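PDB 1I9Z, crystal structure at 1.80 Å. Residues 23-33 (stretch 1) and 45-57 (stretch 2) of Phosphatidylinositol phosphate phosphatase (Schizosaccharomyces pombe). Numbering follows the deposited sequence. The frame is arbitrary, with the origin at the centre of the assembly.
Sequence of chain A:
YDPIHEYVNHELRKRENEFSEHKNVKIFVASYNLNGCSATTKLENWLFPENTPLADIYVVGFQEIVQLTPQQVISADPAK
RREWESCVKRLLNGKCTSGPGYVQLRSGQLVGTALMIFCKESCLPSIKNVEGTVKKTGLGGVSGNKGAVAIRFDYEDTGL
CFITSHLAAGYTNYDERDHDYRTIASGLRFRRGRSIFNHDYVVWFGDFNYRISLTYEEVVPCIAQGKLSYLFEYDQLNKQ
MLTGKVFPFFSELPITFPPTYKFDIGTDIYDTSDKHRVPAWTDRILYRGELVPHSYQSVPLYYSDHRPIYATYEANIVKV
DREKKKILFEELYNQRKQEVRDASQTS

Stretch 1 (23-33) KNVKIFVASYN
Stretch 2, residues 45-57: NWLFPENTPLADI

How do the two backbones run relative to each other? Stretch 1 is extended throughout, a β-strand with phi near -115° and psi near 130° over most of its length. Stretch 2 begins as the last turn of a helix (45-47), leaves helical geometry at F48, and continues as loop until I57 enters the sheet as a parallel neighbour of I27, their CA atoms 4.9 Å apart. Together the stretches bury 755 Å².

What fastens K26, which gives up 101 Å² to stretch 2? Its backbone does the bonding. K26 O accepts from D56 N at 2.9 Å and from I57 N at 3.2 Å, while K26 N donates to D56 OD2 at 2.9 Å, nearly straight at 169°. D56, with phi/psi -79/-35 and chi1 m, thus uses its carboxylate to take up a strand NH. Two residues further along the strand, F28 N donates to the carbonyl of the same I57, at 2.9 Å from F28 N to I57 O, so that I57 brackets I27 in the usual parallel pattern, and I27 CA lies 3.4 Å from the same I57 O in a CA-H...O contact. The K26 side chain (chi1 m, chi2 and chi3 t) runs along the loop, bringing K26 NZ within 3.6 Å of P53 CD. A water also links the stretches, accepting from K23 NZ at 2.8 Å and donating to D56 OD1 at 3.1 Å.

Why does F28 bury the most, 108 Å²? Its CA-to-CB bond points sideways, but chi1 t and chi2 98° carry the ring towards the end of the helix. There F28 CZ lies 3.5 Å from P49 CD and F28 CE2 4.0 Å from L47 CD1, both apolar contacts. L47 O sits over one ring face, 3.5 Å from F28 CZ; W46 O lies at the ring edge, 3.3 Å from F28 CZ, and has no hydrogen-bond partner in the model. Nearer the backbone, F28 CB rests 3.8 Å from A55 CB.

What does W46 meet further along the strand? With chi1 t and chi2 42°, its indole reaches the strand and covers A30 and Y32, whose CA-to-CB bonds both point toward stretch 2. The small methyl A30 CB sits 3.5 Å from W46 CZ2 and 3.7 Å from L47 CD1. Y32 (chi1 t, chi2 2°) turns its ring edge to the indole face: the six-membered rings have centroids 5.2 Å apart and planes at 69°, a favourable aromatic geometry, and Y32 CB approaches W46 CH2 at 3.6 Å.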

# COMPACT_ATOMS: atom_id res chain seq x y z
N LYS A 23 -16.31 5.74 -10.86
CA LYS A 23 -16.81 5.03 -9.68
C LYS A 23 -15.72 5.17 -8.56
O LYS A 23 -14.55 5.32 -8.86
CB LYS A 23 -17.03 3.54 -10.06
CG LYS A 23 -17.37 2.60 -8.90
CD LYS A 23 -17.79 1.17 -9.34
CE LYS A 23 -17.38 0.08 -8.30
NZ LYS A 23 -17.97 0.20 -6.92
N ASN A 24 -16.12 5.17 -7.29
CA ASN A 24 -15.16 5.22 -6.18
C ASN A 24 -15.09 3.79 -5.62
O ASN A 24 -16.11 3.16 -5.40
CB ASN A 24 -15.63 6.16 -5.06
CG ASN A 24 -14.83 7.48 -5.01
OD1 ASN A 24 -14.06 7.84 -5.94
ND2 ASN A 24 -15.03 8.23 -3.92
N VAL A 25 -13.89 3.28 -5.43
CA VAL A 25 -13.71 1.94 -4.87
C VAL A 25 -13.05 2.16 -3.48
O VAL A 25 -12.11 2.93 -3.39
CB VAL A 25 -12.76 1.12 -5.78
CG1 VAL A 25 -12.35 -0.21 -5.09
CG2 VAL A 25 -13.51 0.81 -7.14
N LYS A 26 -13.56 1.49 -2.44
CA LYS A 26 -13.00 1.60 -1.08
C LYS A 26 -11.89 0.54 -0.89
O LYS A 26 -12.12 -0.64 -1.16
CB LYS A 26 -14.08 1.32 -0.02
CG LYS A 26 -15.22 2.36 0.03
CD LYS A 26 -16.38 1.77 0.85
CE LYS A 26 -17.43 2.84 1.32
NZ LYS A 26 -17.22 3.26 2.79
N ILE A 27 -10.73 0.97 -0.41
CA ILE A 27 -9.59 0.07 -0.27
C ILE A 27 -9.06 0.10 1.15
O ILE A 27 -8.83 1.17 1.72
CB ILE A 27 -8.47 0.47 -1.23
CG1 ILE A 27 -8.97 0.41 -2.68
CG2 ILE A 27 -7.26 -0.49 -0.99
CD1 ILE A 27 -7.95 0.96 -3.74
N PHE A 28 -8.87 -1.06 1.73
CA PHE A 28 -8.41 -1.20 3.13
C PHE A 28 -7.03 -1.81 3.07
O PHE A 28 -6.86 -2.91 2.50
CB PHE A 28 -9.34 -2.15 3.90
CG PHE A 28 -9.08 -2.18 5.40
CD1 PHE A 28 -9.89 -1.40 6.27
CD2 PHE A 28 -8.07 -2.99 5.97
CE1 PHE A 28 -9.71 -1.42 7.66
CE2 PHE A 28 -7.86 -3.02 7.37
CZ PHE A 28 -8.70 -2.21 8.23
N VAL A 29 -6.03 -1.12 3.60
CA VAL A 29 -4.66 -1.57 3.56
C VAL A 29 -4.22 -1.85 4.97
O VAL A 29 -4.36 -1.02 5.85
CB VAL A 29 -3.71 -0.51 2.91
CG1 VAL A 29 -2.20 -1.00 2.96
CG2 VAL A 29 -4.11 -0.25 1.49
N ALA A 30 -3.72 -3.06 5.17
CA ALA A 30 -3.34 -3.55 6.47
C ALA A 30 -1.94 -4.14 6.48
O ALA A 30 -1.60 -4.92 5.61
CB ALA A 30 -4.39 -4.68 6.92
N SER A 31 -1.20 -3.83 7.54
CA SER A 31 0.18 -4.27 7.70
C SER A 31 0.46 -4.83 9.11
O SER A 31 0.02 -4.24 10.14
CB SER A 31 1.15 -3.10 7.40
OG SER A 31 2.44 -3.63 7.22
N TYR A 32 1.22 -5.93 9.17
CA TYR A 32 1.56 -6.53 10.45
C TYR A 32 2.87 -7.29 10.46
O TYR A 32 3.03 -8.24 9.69
CB TYR A 32 0.40 -7.48 10.85
CG TYR A 32 0.29 -7.87 12.33
CD1 TYR A 32 1.15 -7.39 13.32
CD2 TYR A 32 -0.78 -8.70 12.74
CE1 TYR A 32 0.95 -7.76 14.71
CE2 TYR A 32 -0.97 -9.04 14.06
CZ TYR A 32 -0.11 -8.58 15.03
OH TYR A 32 -0.28 -8.98 16.36
N ASN A 33 3.85 -6.82 11.23
CA ASN A 33 5.09 -7.57 11.42
C ASN A 33 4.71 -8.52 12.58
O ASN A 33 4.53 -8.10 13.74
CB ASN A 33 6.27 -6.69 11.92
CG ASN A 33 7.49 -7.51 12.14
OD1 ASN A 33 7.41 -8.58 12.76
ND2 ASN A 33 8.66 -7.02 11.68
N ASN A 45 -10.31 -6.68 15.48
CA ASN A 45 -9.93 -5.30 15.85
C ASN A 45 -9.03 -4.68 14.81
O ASN A 45 -8.98 -3.44 14.65
CB ASN A 45 -9.23 -5.30 17.23
CG ASN A 45 -10.23 -5.61 18.38
OD1 ASN A 45 -9.82 -5.96 19.52
ND2 ASN A 45 -11.55 -5.47 18.08
N TRP A 46 -8.35 -5.54 14.07
CA TRP A 46 -7.44 -5.03 13.05
C TRP A 46 -8.08 -4.81 11.67
O TRP A 46 -7.95 -3.75 11.04
CB TRP A 46 -6.22 -5.98 12.99
CG TRP A 46 -5.21 -5.67 11.86
CD1 TRP A 46 -4.76 -4.44 11.46
CD2 TRP A 46 -4.49 -6.63 11.08
NE1 TRP A 46 -3.77 -4.57 10.48
CE2 TRP A 46 -3.59 -5.91 10.23
CE3 TRP A 46 -4.52 -8.04 11.03
CZ2 TRP A 46 -2.74 -6.56 9.35
CZ3 TRP A 46 -3.69 -8.70 10.18
CH2 TRP A 46 -2.78 -7.97 9.32
N LEU A 47 -8.79 -5.83 11.19
CA LEU A 47 -9.41 -5.76 9.89
C LEU A 47 -10.79 -5.11 9.83
O LEU A 47 -11.20 -4.66 8.75
CB LEU A 47 -9.44 -7.19 9.29
CG LEU A 47 -8.29 -7.64 8.34
CD1 LEU A 47 -6.99 -6.81 8.44
CD2 LEU A 47 -8.01 -9.13 8.48
N PHE A 48 -11.52 -5.06 10.96
CA PHE A 48 -12.86 -4.39 10.95
C PHE A 48 -12.83 -3.39 12.12
O PHE A 48 -13.66 -3.43 13.05
CB PHE A 48 -13.93 -5.45 11.19
CG PHE A 48 -13.80 -6.61 10.24
CD1 PHE A 48 -13.77 -7.91 10.72
CD2 PHE A 48 -13.81 -6.38 8.87
CE1 PHE A 48 -13.75 -9.01 9.81
CE2 PHE A 48 -13.79 -7.43 7.96
CZ PHE A 48 -13.76 -8.75 8.43
N PRO A 49 -11.85 -2.49 12.10
CA PRO A 49 -11.68 -1.50 13.17
C PRO A 49 -12.70 -0.43 13.29
O PRO A 49 -12.92 0.10 14.40
CB PRO A 49 -10.33 -0.89 12.85
CG PRO A 49 -10.46 -0.76 11.31
CD PRO A 49 -10.97 -2.16 10.95
N GLU A 50 -13.30 -0.07 12.16
CA GLU A 50 -14.27 1.02 12.18
C GLU A 50 -15.66 0.49 12.11
O GLU A 50 -15.87 -0.70 11.82
CB GLU A 50 -14.06 2.00 10.98
CG GLU A 50 -13.60 1.36 9.62
CD GLU A 50 -14.38 0.07 9.22
OE1 GLU A 50 -15.61 0.17 9.00
OE2 GLU A 50 -13.75 -1.05 9.14
N ASN A 51 -16.60 1.38 12.37
CA ASN A 51 -18.01 1.08 12.28
C ASN A 51 -18.39 1.61 10.91
O ASN A 51 -19.17 2.54 10.83
CB ASN A 51 -18.76 1.83 13.36
CG ASN A 51 -20.11 1.27 13.59
OD1 ASN A 51 -20.24 0.09 13.95
ND2 ASN A 51 -21.15 2.09 13.40
N THR A 52 -17.80 1.06 9.85
CA THR A 52 -18.10 1.53 8.49
C THR A 52 -18.28 0.35 7.53
O THR A 52 -18.05 -0.81 7.90
CB THR A 52 -16.99 2.48 7.94
OG1 THR A 52 -15.90 1.71 7.43
CG2 THR A 52 -16.49 3.41 9.05
N PRO A 53 -18.69 0.62 6.28
CA PRO A 53 -18.87 -0.55 5.41
C PRO A 53 -17.58 -1.30 5.09
O PRO A 53 -16.49 -0.74 5.15
CB PRO A 53 -19.55 0.04 4.17
CG PRO A 53 -20.19 1.35 4.68
CD PRO A 53 -19.09 1.86 5.58
N LEU A 54 -17.72 -2.59 4.81
CA LEU A 54 -16.55 -3.39 4.45
C LEU A 54 -16.01 -2.81 3.15
O LEU A 54 -16.78 -2.30 2.29
CB LEU A 54 -16.98 -4.84 4.21
CG LEU A 54 -17.68 -5.52 5.39
CD1 LEU A 54 -18.34 -6.78 4.87
CD2 LEU A 54 -16.68 -5.84 6.51
N ALA A 55 -14.70 -2.90 2.95
CA ALA A 55 -14.09 -2.36 1.75
C ALA A 55 -14.34 -3.24 0.53
O ALA A 55 -14.68 -4.41 0.68
CB ALA A 55 -12.55 -2.21 1.95
N ASP A 56 -14.08 -2.69 -0.64
CA ASP A 56 -14.18 -3.48 -1.87
C ASP A 56 -12.93 -4.35 -2.03
O ASP A 56 -12.99 -5.48 -2.53
CB ASP A 56 -14.30 -2.53 -3.04
CG ASP A 56 -15.62 -1.73 -2.96
OD1 ASP A 56 -16.66 -2.40 -2.80
OD2 ASP A 56 -15.62 -0.50 -3.04
N ILE A 57 -11.79 -3.80 -1.60
CA ILE A 57 -10.52 -4.49 -1.77
C ILE A 57 -9.77 -4.42 -0.45
O ILE A 57 -9.69 -3.33 0.12
CB ILE A 57 -9.67 -3.79 -2.87
CG1 ILE A 57 -10.48 -3.75 -4.16
CG2 ILE A 57 -8.34 -4.54 -3.12
CD1 ILE A 57 -9.79 -3.02 -5.32
O HOH W 1 -18.34 -2.12 -5.36